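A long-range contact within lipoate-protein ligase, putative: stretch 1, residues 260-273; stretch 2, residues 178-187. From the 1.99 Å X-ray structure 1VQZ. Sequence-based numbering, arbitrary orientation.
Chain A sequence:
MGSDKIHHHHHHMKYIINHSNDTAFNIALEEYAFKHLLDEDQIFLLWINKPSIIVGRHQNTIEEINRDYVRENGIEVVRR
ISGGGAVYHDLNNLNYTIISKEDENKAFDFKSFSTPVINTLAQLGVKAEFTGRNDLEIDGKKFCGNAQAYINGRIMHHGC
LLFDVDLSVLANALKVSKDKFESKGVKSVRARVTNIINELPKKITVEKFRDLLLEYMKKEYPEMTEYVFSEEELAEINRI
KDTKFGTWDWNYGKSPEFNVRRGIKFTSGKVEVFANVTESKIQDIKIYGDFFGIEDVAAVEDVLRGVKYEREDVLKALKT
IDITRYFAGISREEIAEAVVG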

# COMPACT_ATOMS: atom_id res chain seq x y z
N VAL A 260 21.30 -18.69 1.41
CA VAL A 260 20.13 -19.42 0.91
C VAL A 260 19.11 -18.41 0.33
O VAL A 260 18.83 -17.37 0.97
CB VAL A 260 19.39 -20.19 2.02
CG1 VAL A 260 18.07 -20.80 1.45
CG2 VAL A 260 20.25 -21.27 2.60
N ARG A 261 18.57 -18.74 -0.84
CA ARG A 261 17.41 -18.04 -1.38
C ARG A 261 16.34 -19.04 -1.79
O ARG A 261 16.63 -20.05 -2.44
CB ARG A 261 17.75 -17.14 -2.58
CG ARG A 261 16.48 -16.42 -3.15
CD ARG A 261 16.49 -16.28 -4.66
NE ARG A 261 15.18 -15.85 -5.19
CZ ARG A 261 14.30 -16.63 -5.83
NH1 ARG A 261 14.56 -17.91 -6.07
NH2 ARG A 261 13.16 -16.11 -6.26
N ARG A 262 15.11 -18.75 -1.38
CA ARG A 262 13.95 -19.52 -1.78
C ARG A 262 12.83 -18.58 -2.26
O ARG A 262 12.76 -17.43 -1.83
CB ARG A 262 13.50 -20.38 -0.60
CG ARG A 262 14.50 -21.50 -0.25
CD ARG A 262 14.09 -22.19 1.07
NE ARG A 262 12.80 -22.86 1.00
CZ ARG A 262 12.57 -24.06 0.45
NH1 ARG A 262 13.54 -24.75 -0.13
NH2 ARG A 262 11.34 -24.55 0.46
N GLY A 263 11.97 -19.09 -3.13
CA GLY A 263 10.85 -18.33 -3.67
C GLY A 263 9.65 -19.21 -3.97
O GLY A 263 9.74 -20.21 -4.70
N ILE A 264 8.52 -18.85 -3.38
CA ILE A 264 7.27 -19.58 -3.60
C ILE A 264 6.20 -18.57 -3.87
O ILE A 264 6.14 -17.52 -3.21
CB ILE A 264 6.87 -20.53 -2.40
CG1 ILE A 264 7.92 -21.64 -2.24
CG2 ILE A 264 5.56 -21.23 -2.69
CD1 ILE A 264 7.77 -22.51 -0.98
N LYS A 265 5.38 -18.89 -4.86
CA LYS A 265 4.21 -18.09 -5.24
C LYS A 265 2.97 -18.81 -4.73
O LYS A 265 2.71 -19.98 -5.11
CB LYS A 265 4.19 -17.94 -6.73
CG LYS A 265 3.17 -17.02 -7.30
CD LYS A 265 3.41 -16.86 -8.84
CE LYS A 265 4.93 -16.62 -9.21
NZ LYS A 265 5.17 -15.97 -10.55
N PHE A 266 2.31 -18.17 -3.78
CA PHE A 266 1.05 -18.62 -3.23
C PHE A 266 -0.08 -17.77 -3.85
O PHE A 266 0.16 -16.74 -4.46
CB PHE A 266 1.04 -18.49 -1.71
CG PHE A 266 2.16 -19.23 -1.01
CD1 PHE A 266 2.08 -20.57 -0.76
CD2 PHE A 266 3.29 -18.53 -0.57
CE1 PHE A 266 3.12 -21.26 -0.09
CE2 PHE A 266 4.31 -19.18 0.09
CZ PHE A 266 4.23 -20.58 0.34
N THR A 267 -1.30 -18.25 -3.69
CA THR A 267 -2.49 -17.58 -4.20
C THR A 267 -2.57 -16.16 -3.69
O THR A 267 -2.87 -15.26 -4.44
CB THR A 267 -3.78 -18.31 -3.74
OG1 THR A 267 -3.75 -19.65 -4.23
CG2 THR A 267 -5.01 -17.61 -4.29
N SER A 268 -2.25 -15.96 -2.42
CA SER A 268 -2.36 -14.63 -1.80
C SER A 268 -1.01 -13.88 -1.78
O SER A 268 -0.86 -12.86 -1.14
CB SER A 268 -2.96 -14.78 -0.40
OG SER A 268 -4.30 -15.18 -0.51
N GLY A 269 -0.05 -14.36 -2.54
CA GLY A 269 1.19 -13.62 -2.66
C GLY A 269 2.42 -14.46 -2.88
O GLY A 269 2.53 -15.59 -2.44
N LYS A 270 3.35 -13.84 -3.55
CA LYS A 270 4.70 -14.29 -3.68
C LYS A 270 5.51 -14.01 -2.40
O LYS A 270 5.46 -12.90 -1.85
CB LYS A 270 5.24 -13.48 -4.88
CG LYS A 270 6.60 -13.70 -5.30
CD LYS A 270 6.72 -13.44 -6.80
CE LYS A 270 7.39 -12.18 -7.09
NZ LYS A 270 7.93 -12.26 -8.51
N VAL A 271 6.27 -15.01 -1.95
CA VAL A 271 7.17 -14.89 -0.80
C VAL A 271 8.59 -15.34 -1.21
O VAL A 271 8.79 -16.46 -1.66
CB VAL A 271 6.71 -15.74 0.41
CG1 VAL A 271 7.69 -15.61 1.57
CG2 VAL A 271 5.30 -15.36 0.83
N GLU A 272 9.54 -14.42 -1.07
CA GLU A 272 10.94 -14.62 -1.40
C GLU A 272 11.79 -14.44 -0.15
O GLU A 272 11.74 -13.40 0.49
CB GLU A 272 11.39 -13.63 -2.45
CG GLU A 272 12.79 -13.95 -3.05
CD GLU A 272 13.22 -12.96 -4.13
OE1 GLU A 272 12.83 -11.77 -4.07
OE2 GLU A 272 13.99 -13.40 -5.04
N VAL A 273 12.56 -15.45 0.19
CA VAL A 273 13.30 -15.48 1.43
C VAL A 273 14.80 -15.54 1.18
O VAL A 273 15.31 -16.45 0.54
CB VAL A 273 12.93 -16.71 2.25
CG1 VAL A 273 13.76 -16.73 3.57
CG2 VAL A 273 11.45 -16.76 2.51
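Stretch 2 178-187: KDKFESKGVK

Stretch 1 is a β hairpin, with strands 260-266 and 269-273 joined by a type I turn from F266 to G269, and stretch 2 lies along the first of these strands as a short, largely extended segment running parallel to it. It is strand at E182 and S183, where the two bridges fall, and D179 to F181 lead into it as loop. The register is one to one, G263 to F181, I264 to E182 and K265 to S183, with CA atoms 4.6 to 4.7 Å apart, and it widens to 5.5 Å between the CA atoms of F266 and K184.

The contact begins at R261, whose CB points toward stretch 2. R261 NH1 and R261 NH2 each donate to K180 O at 2.9 Å, so the guanidinium closes on one carbonyl from two nitrogens. The same group packs over one face of the F181 ring, with R261 CZ 4.8 Å from the ring centroid, a cation-pi arrangement. Within its own hairpin R261 also makes a salt bridge, R261 NE to E272 OE2 at 2.7 Å.

R262 contributes little, and G263 is where the ring needs room. An ideal CB here would point toward stretch 2 and lie 2.8 Å from F181 CD2, a clash, so the absent side chain makes space for the phenyl group. The backbone of G263 still works: E182 N donates to G263 O at 2.9 Å, and F181 CA approaches that same oxygen, G263 O, at 3.4 Å.

I264 is bridged with E182, their side chains on the same face of the sheet. I264 CG2 also meets the aliphatic part of K184, 3.6 Å from its CB. K265 then carries the ladder through both its backbone N and its backbone O: K265 N donates to E182 O at 2.7 Å, and K265 O accepts from K184 N at 2.8 Å. Both bonds are nearly straight. On the other face of the sheet, the K265 side chain runs beside S183, with K265 CD 4.2 Å from S183 OG.

Past K265 the pairing loosens. The F266 ring comes within 3.8 Å of K184 O, measured from F266 CD1, and a water bridges that carbonyl to the backbone of T267, lying 2.6 Å from K184 O and 3.0 Å from T267 N. T267 OG1 donates to V186 O at 3.2 Å, reaching a part of stretch 2 that is poorly ordered.

The second strand of the hairpin completes the pocket for F181. K270 lies over the ring face opposite R261, its CD 3.7 Å from the F181 ring centroid in a CH-pi contact and its NZ 4.2 Å from that centroid, off-centre. E272 finishes the walk: its OE2 lies 4.0 Å from D179 OD2, and two waters donate to both carboxylates, mediating between like charges. The rule is economical: a short parallel ladder sets the register, and one aromatic ring, sandwiched between two basic side chains beside a glycine, anchors it.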

# COMPACT_ATOMS: atom_id res chain seq x y z
N LYS A 178 13.80 -13.24 -13.66
CA LYS A 178 14.43 -14.50 -14.09
C LYS A 178 14.58 -15.48 -12.93
O LYS A 178 14.77 -16.66 -13.17
CB LYS A 178 15.82 -14.25 -14.72
N ASP A 179 14.49 -14.99 -11.68
CA ASP A 179 14.60 -15.86 -10.49
C ASP A 179 13.44 -16.86 -10.40
O ASP A 179 12.30 -16.57 -10.74
CB ASP A 179 14.67 -15.03 -9.21
CG ASP A 179 15.69 -13.91 -9.29
OD1 ASP A 179 16.78 -14.12 -9.86
OD2 ASP A 179 15.39 -12.80 -8.77
N LYS A 180 13.75 -18.05 -9.92
CA LYS A 180 12.77 -19.12 -9.88
C LYS A 180 11.82 -18.92 -8.71
O LYS A 180 12.24 -18.52 -7.64
CB LYS A 180 13.45 -20.48 -9.77
N PHE A 181 10.54 -19.15 -8.96
CA PHE A 181 9.54 -19.28 -7.93
C PHE A 181 8.80 -20.60 -8.13
O PHE A 181 8.33 -20.88 -9.24
CB PHE A 181 8.58 -18.09 -7.96
CG PHE A 181 9.16 -16.84 -7.35
CD1 PHE A 181 9.96 -16.00 -8.10
CD2 PHE A 181 8.91 -16.51 -6.00
CE1 PHE A 181 10.52 -14.86 -7.54
CE2 PHE A 181 9.45 -15.39 -5.44
CZ PHE A 181 10.24 -14.55 -6.20
N GLU A 182 8.73 -21.43 -7.08
CA GLU A 182 7.81 -22.54 -7.06
C GLU A 182 6.40 -21.99 -7.02
O GLU A 182 6.11 -21.06 -6.27
CB GLU A 182 8.08 -23.43 -5.84
CG GLU A 182 7.06 -24.53 -5.67
CD GLU A 182 7.26 -25.34 -4.41
OE1 GLU A 182 8.30 -25.13 -3.76
OE2 GLU A 182 6.38 -26.20 -4.10
N SER A 183 5.51 -22.52 -7.86
CA SER A 183 4.13 -22.01 -7.86
C SER A 183 3.29 -23.03 -7.16
O SER A 183 3.07 -24.14 -7.69
CB SER A 183 3.62 -21.72 -9.26
OG SER A 183 4.46 -20.76 -9.86
N LYS A 184 2.85 -22.66 -5.95
CA LYS A 184 2.31 -23.62 -5.00
C LYS A 184 0.88 -23.23 -4.64
O LYS A 184 0.59 -22.76 -3.54
CB LYS A 184 3.21 -23.71 -3.76
CG LYS A 184 3.01 -24.97 -2.97
CD LYS A 184 4.06 -25.13 -1.90
N GLY A 185 0.00 -23.46 -5.62
CA GLY A 185 -1.45 -23.26 -5.50
C GLY A 185 -2.08 -23.11 -6.88
O GLY A 185 -1.52 -23.57 -7.89
N VAL A 186 -3.26 -22.51 -6.90
CA VAL A 186 -3.85 -22.01 -8.14
C VAL A 186 -3.50 -20.53 -8.25
O VAL A 186 -2.91 -19.94 -7.32
CB VAL A 186 -5.39 -22.18 -8.15
N LYS A 187 -3.85 -19.92 -9.38
CA LYS A 187 -3.73 -18.47 -9.54
C LYS A 187 -5.10 -17.83 -9.31
O LYS A 187 -6.14 -18.46 -9.52
CB LYS A 187 -3.18 -18.11 -10.93
O HOH W 1 16.36 -12.43 -6.34
O HOH W 2 12.86 -12.35 -7.56
O HOH W 3 -1.27 -21.12 -2.73
O HOH W 4 0.21 -20.36 -6.92